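Local structure of zinc uptake regulation protein (Escherichia coli, 4MTD) at the interface of chains A and B. The protein represses the zinc-uptake operon znuACB by binding its operator DNA as a Fur-family regulator that uses zinc as cofactor. Coordinates in Å, arbitrary orientation; residue numbers count along the deposited sequence, not the author numbering. Chains: chain A/B, Zinc uptake regulation protein.

Contact 1 and contact 2 are neighbouring stretches of the antiparallel pairing between the chains, their C-alpha centres about 9 Å apart, with a one-residue shift of register between them. Strand 131-140 of chain A runs through both: residues 134-136 pair in contact 1 and A:Ala131 in contact 2, while chain B answers with 138-140 and then B:Leu142. Contact 1 adds an apolar core built on A:Met121 and two phenylalanines; contact 2 a charged fringe around A:Arg133. The interface is two-fold symmetric, and each contact recurs with the chains exchanged; the strand pairing joins the subunits in an intersubunit sheet, as in other Fur-family dimers.

Contact 1: the interface of chains A and B. Residues chain A 121, 125, 130, 134-136; chain B 99, 101, 137-140.
A:Phe130 has CG anti to its backbone N (chi1 -161°), which carries its ring toward B:Phe101, whose own CG lies beside the backbone N (chi1 -70°). The rings meet edge to face, planes 80° apart and centroids 5.4 Å from each other: CD1 of B:Phe101 sits over one face of A:Phe130, offset toward the rim. The CE1 and CZ side of the A:Phe130 ring also reaches the backbone carbons of B:Phe101 and B:His140. An alanine in place of A:Phe130 would probably leave a gap against the B:Phe101 edge and set that ring freer to turn.

A:Met121, from helix 115-127, lays its methyl CE over a face of the B:Phe101 ring at the CZ rim, with SD beyond the ring's tip. Its chain is bent at both outer torsions, and CE lies 3.4 Å from CZ of B:Phe101. The same CE touches CB of B:Ala139, while SD packs 3.8 Å from CG2 of B:Ile137 and also meets the methyl of B:Ala99. The thioether tip is thus wedged among four apolar side chains of chain B. B:Phe101 is touched by the methionine methyl on a face near CZ and by A:Phe130 along the CD1 edge.

Alongside this core the backbones pair. A:His134 and B:His140 exchange two hydrogen bonds, the shorter from B:His140 N to A:His134 O at 2.8 Å. A:Val136 and B:Glu138 form the next such pair, with A:Val136 N 2.7 Å from B:Glu138 O. Between them A:Asn135 faces B:Ala139, its amide ND2 4.0 Å from the alanine CB.

In the fold, strand 131-140 of each subunit joins its partner as an antiparallel ribbon across the dimer; helix 115-127 of chain A, the loop residue A:Phe130 just before the strand, and strand 99-103 of chain B supply the apolar groups packed against it.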
loop_
_atom_site.group_PDB
_atom_site.type_symbol
_atom_site.label_atom_id
_atom_site.label_comp_id
_atom_site.label_asym_id
_atom_site.label_seq_id
_atom_site.Cartn_x
_atom_site.Cartn_y
_atom_site.Cartn_z
ATOM N N MET A 121 16.671 31.507 -7.554
ATOM C CA MET A 121 16.265 30.762 -6.362
ATOM C C MET A 121 17.416 30.669 -5.362
ATOM O O MET A 121 17.183 30.646 -4.151
ATOM C CB MET A 121 15.804 29.344 -6.729
ATOM C CG MET A 121 14.610 29.265 -7.675
ATOM S SD MET A 121 13.039 29.766 -6.949
ATOM C CE MET A 121 12.744 28.417 -5.809
ATOM N N ALA A 125 16.820 32.250 -1.819
ATOM C CA ALA A 125 16.993 31.422 -0.629
ATOM C C ALA A 125 17.985 32.060 0.340
ATOM O O ALA A 125 17.813 31.974 1.555
ATOM C CB ALA A 125 17.461 30.030 -1.023
ATOM N N PHE A 130 17.040 30.412 3.959
ATOM C CA PHE A 130 16.709 29.126 3.348
ATOM C C PHE A 130 17.910 28.474 2.672
ATOM O O PHE A 130 18.564 29.079 1.819
ATOM C CB PHE A 130 15.571 29.292 2.333
ATOM C CG PHE A 130 14.875 28.003 1.988
ATOM C CD1 PHE A 130 13.834 27.529 2.776
ATOM C CD2 PHE A 130 15.261 27.261 0.879
ATOM C CE1 PHE A 130 13.190 26.341 2.463
ATOM C CE2 PHE A 130 14.621 26.073 0.561
ATOM C CZ PHE A 130 13.586 25.613 1.354
ATOM N N HIS A 134 17.088 21.150 -3.585
ATOM C CA HIS A 134 16.603 20.833 -4.931
ATOM C C HIS A 134 15.462 21.753 -5.368
ATOM O O HIS A 134 14.577 22.079 -4.578
ATOM C CB HIS A 134 16.127 19.377 -4.960
ATOM C CG HIS A 134 15.898 18.838 -6.339
ATOM N ND1 HIS A 134 16.927 18.576 -7.218
ATOM C CD2 HIS A 134 14.757 18.494 -6.983
ATOM C CE1 HIS A 134 16.431 18.105 -8.348
ATOM N NE2 HIS A 134 15.116 18.047 -8.232
ATOM N N ASN A 135 15.490 22.168 -6.631
ATOM C CA ASN A 135 14.381 22.904 -7.235
ATOM C C ASN A 135 13.509 21.984 -8.085
ATOM O O ASN A 135 14.006 21.052 -8.708
ATOM C CB ASN A 135 14.901 24.021 -8.138
ATOM C CG ASN A 135 15.821 24.979 -7.419
ATOM O OD1 ASN A 135 17.034 24.961 -7.630
ATOM N ND2 ASN A 135 15.251 25.825 -6.567
ATOM N N VAL A 136 12.212 22.261 -8.110
ATOM C CA VAL A 136 11.288 21.593 -9.014
ATOM C C VAL A 136 10.719 22.663 -9.925
ATOM O O VAL A 136 9.968 23.526 -9.478
ATOM C CB VAL A 136 10.136 20.903 -8.261
ATOM C CG1 VAL A 136 9.132 20.310 -9.244
ATOM C CG2 VAL A 136 10.681 19.831 -7.328
ATOM N N ALA B 99 6.960 31.335 -6.199
ATOM C CA ALA B 99 7.800 30.179 -5.947
ATOM C C ALA B 99 7.621 29.778 -4.493
ATOM O O ALA B 99 7.629 30.631 -3.604
ATOM C CB ALA B 99 9.251 30.511 -6.231
ATOM N N PHE B 101 8.861 27.786 -1.150
ATOM C CA PHE B 101 10.056 27.292 -0.483
ATOM C C PHE B 101 9.650 26.383 0.669
ATOM O O PHE B 101 9.128 26.837 1.680
ATOM C CB PHE B 101 10.910 28.465 -0.008
ATOM C CG PHE B 101 11.560 29.223 -1.133
ATOM C CD1 PHE B 101 12.888 29.000 -1.464
ATOM C CD2 PHE B 101 10.834 30.145 -1.877
ATOM C CE1 PHE B 101 13.485 29.691 -2.503
ATOM C CE2 PHE B 101 11.426 30.837 -2.921
ATOM C CZ PHE B 101 12.755 30.608 -3.233
ATOM N N ILE B 137 6.944 26.256 -9.509
ATOM C CA ILE B 137 8.288 26.427 -8.988
ATOM C C ILE B 137 8.251 26.118 -7.509
ATOM O O ILE B 137 7.633 26.838 -6.736
ATOM C CB ILE B 137 8.829 27.853 -9.206
ATOM C CG1 ILE B 137 8.597 28.310 -10.649
ATOM C CG2 ILE B 137 10.316 27.901 -8.874
ATOM C CD1 ILE B 137 7.272 29.004 -10.867
ATOM N N GLU B 138 8.904 25.032 -7.125
ATOM C CA GLU B 138 8.868 24.563 -5.757
ATOM C C GLU B 138 10.275 24.198 -5.336
ATOM O O GLU B 138 10.954 23.443 -6.022
ATOM C CB GLU B 138 7.919 23.367 -5.638
ATOM C CG GLU B 138 6.452 23.751 -5.813
ATOM C CD GLU B 138 5.503 22.558 -5.896
ATOM O OE1 GLU B 138 5.881 21.447 -5.463
ATOM O OE2 GLU B 138 4.364 22.735 -6.394
ATOM N N ALA B 139 10.717 24.758 -4.217
ATOM C CA ALA B 139 12.070 24.544 -3.731
ATOM C C ALA B 139 12.029 23.711 -2.459
ATOM O O ALA B 139 11.186 23.940 -1.586
ATOM C CB ALA B 139 12.761 25.879 -3.477
ATOM N N HIS B 140 12.939 22.747 -2.357
ATOM C CA HIS B 140 13.053 21.925 -1.164
ATOM C C HIS B 140 14.407 22.127 -0.492
ATOM O O HIS B 140 15.435 22.257 -1.162
ATOM C CB HIS B 140 12.846 20.453 -1.514
ATOM C CG HIS B 140 11.445 20.127 -1.922
ATOM N ND1 HIS B 140 10.500 19.661 -1.034
ATOM C CD2 HIS B 140 10.824 20.216 -3.122
ATOM C CE1 HIS B 140 9.358 19.471 -1.671
ATOM N NE2 HIS B 140 9.529 19.800 -2.937
#

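Contact 2: the interface of chains A and B. Residues chain A 131, 133; chain B 104-105, 141-142.
A:Arg133 reaches across to chain B with an extended side chain that ends among B:Asp104, B:Arg105 and B:Leu142. From CB, the chain turns with CG beside the backbone N (chi1 -61°), and CG passes 4.0 Å from CA of B:Gly141. CD and NE then carry it straight onward to the guanidinium. At the tip, NH1 faces the carboxylate oxygen OD2 of B:Asp104 at 3.6 Å, a long salt bridge. The guanidinium and carboxylate planes stand 78° apart, so the two groups do not meet as a flat, paired fork.

The other terminal nitrogen, NH2, lies over the branched end of B:Leu142, 3.9 Å from its CD1. It also comes 3.7 Å from NH2 of B:Arg105, whose guanidinium is turned 67° from it. Two like charges this close would be expected to repel, and B:Asp104 nearby may offset part of that cost.

Beside this charged group, A:Ala131 and B:Leu142 exchange two backbone hydrogen bonds: A:Ala131 N to B:Leu142 O and B:Leu142 N to A:Ala131 O, both 2.8 Å. B:Gly141 leads into this pair, its CA close to the carbonyl of A:Ala131.

In the fold, A:Ala131 begins strand 131-140, and B:Leu142 follows the end of the matching strand of chain B. The pairing resumes past B:Gly141 shifted by one residue, like a beta bulge at A:Arg133, whose backbone torsions are helix-like. Loop residues B:Asp104 and B:Arg105, just after strand 99-103, flank the arginine tip.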
loop_
_atom_site.group_PDB
_atom_site.type_symbol
_atom_site.label_atom_id
_atom_site.label_comp_id
_atom_site.label_asym_id
_atom_site.label_seq_id
_atom_site.Cartn_x
_atom_site.Cartn_y
_atom_site.Cartn_z
ATOM N N ALA A 131 18.190 27.236 3.067
ATOM C CA ALA A 131 19.213 26.424 2.426
ATOM C C ALA A 131 18.521 25.393 1.545
ATOM O O ALA A 131 18.014 24.387 2.050
ATOM C CB ALA A 131 20.072 25.739 3.475
ATOM N N ARG A 133 18.072 22.431 -1.222
ATOM C CA ARG A 133 18.720 21.247 -1.778
ATOM C C ARG A 133 18.381 21.100 -3.261
ATOM O O ARG A 133 19.277 20.956 -4.092
ATOM C CB ARG A 133 18.279 19.985 -1.024
ATOM C CG ARG A 133 18.620 19.978 0.462
ATOM C CD ARG A 133 17.968 18.804 1.188
ATOM N NE ARG A 133 18.172 18.854 2.640
ATOM C CZ ARG A 133 17.661 17.985 3.519
ATOM N NH1 ARG A 133 16.900 16.973 3.114
ATOM N NH2 ARG A 133 17.913 18.130 4.817
ATOM N N ASP B 104 11.611 20.442 4.448
ATOM C CA ASP B 104 11.315 19.013 4.473
ATOM C C ASP B 104 11.024 18.518 5.886
ATOM O O ASP B 104 10.153 17.669 6.079
ATOM C CB ASP B 104 12.467 18.214 3.862
ATOM C CG ASP B 104 12.705 18.554 2.396
ATOM O OD1 ASP B 104 11.809 19.145 1.749
ATOM O OD2 ASP B 104 13.796 18.224 1.888
ATOM N N ARG B 105 11.748 19.049 6.868
ATOM C CA ARG B 105 11.559 18.655 8.264
ATOM C C ARG B 105 10.370 19.355 8.936
ATOM O O ARG B 105 9.373 18.704 9.249
ATOM C CB ARG B 105 12.849 18.870 9.060
ATOM C CG ARG B 105 14.049 18.156 8.450
ATOM C CD ARG B 105 15.108 17.786 9.481
ATOM N NE ARG B 105 16.341 17.327 8.840
ATOM C CZ ARG B 105 16.513 16.135 8.265
ATOM N NH1 ARG B 105 15.531 15.237 8.233
ATOM N NH2 ARG B 105 17.683 15.834 7.708
ATOM N N GLY B 141 14.394 22.147 0.837
ATOM C CA GLY B 141 15.605 22.290 1.629
ATOM C C GLY B 141 15.245 22.496 3.084
ATOM O O GLY B 141 14.291 21.893 3.575
ATOM N N LEU B 142 16.002 23.356 3.767
ATOM C CA LEU B 142 15.734 23.699 5.166
ATOM C C LEU B 142 15.535 25.206 5.331
ATOM O O LEU B 142 16.259 26.008 4.733
ATOM C CB LEU B 142 16.880 23.225 6.059
ATOM C CG LEU B 142 17.106 21.712 6.142
ATOM C CD1 LEU B 142 18.440 21.402 6.807
ATOM C CD2 LEU B 142 15.968 21.027 6.885
#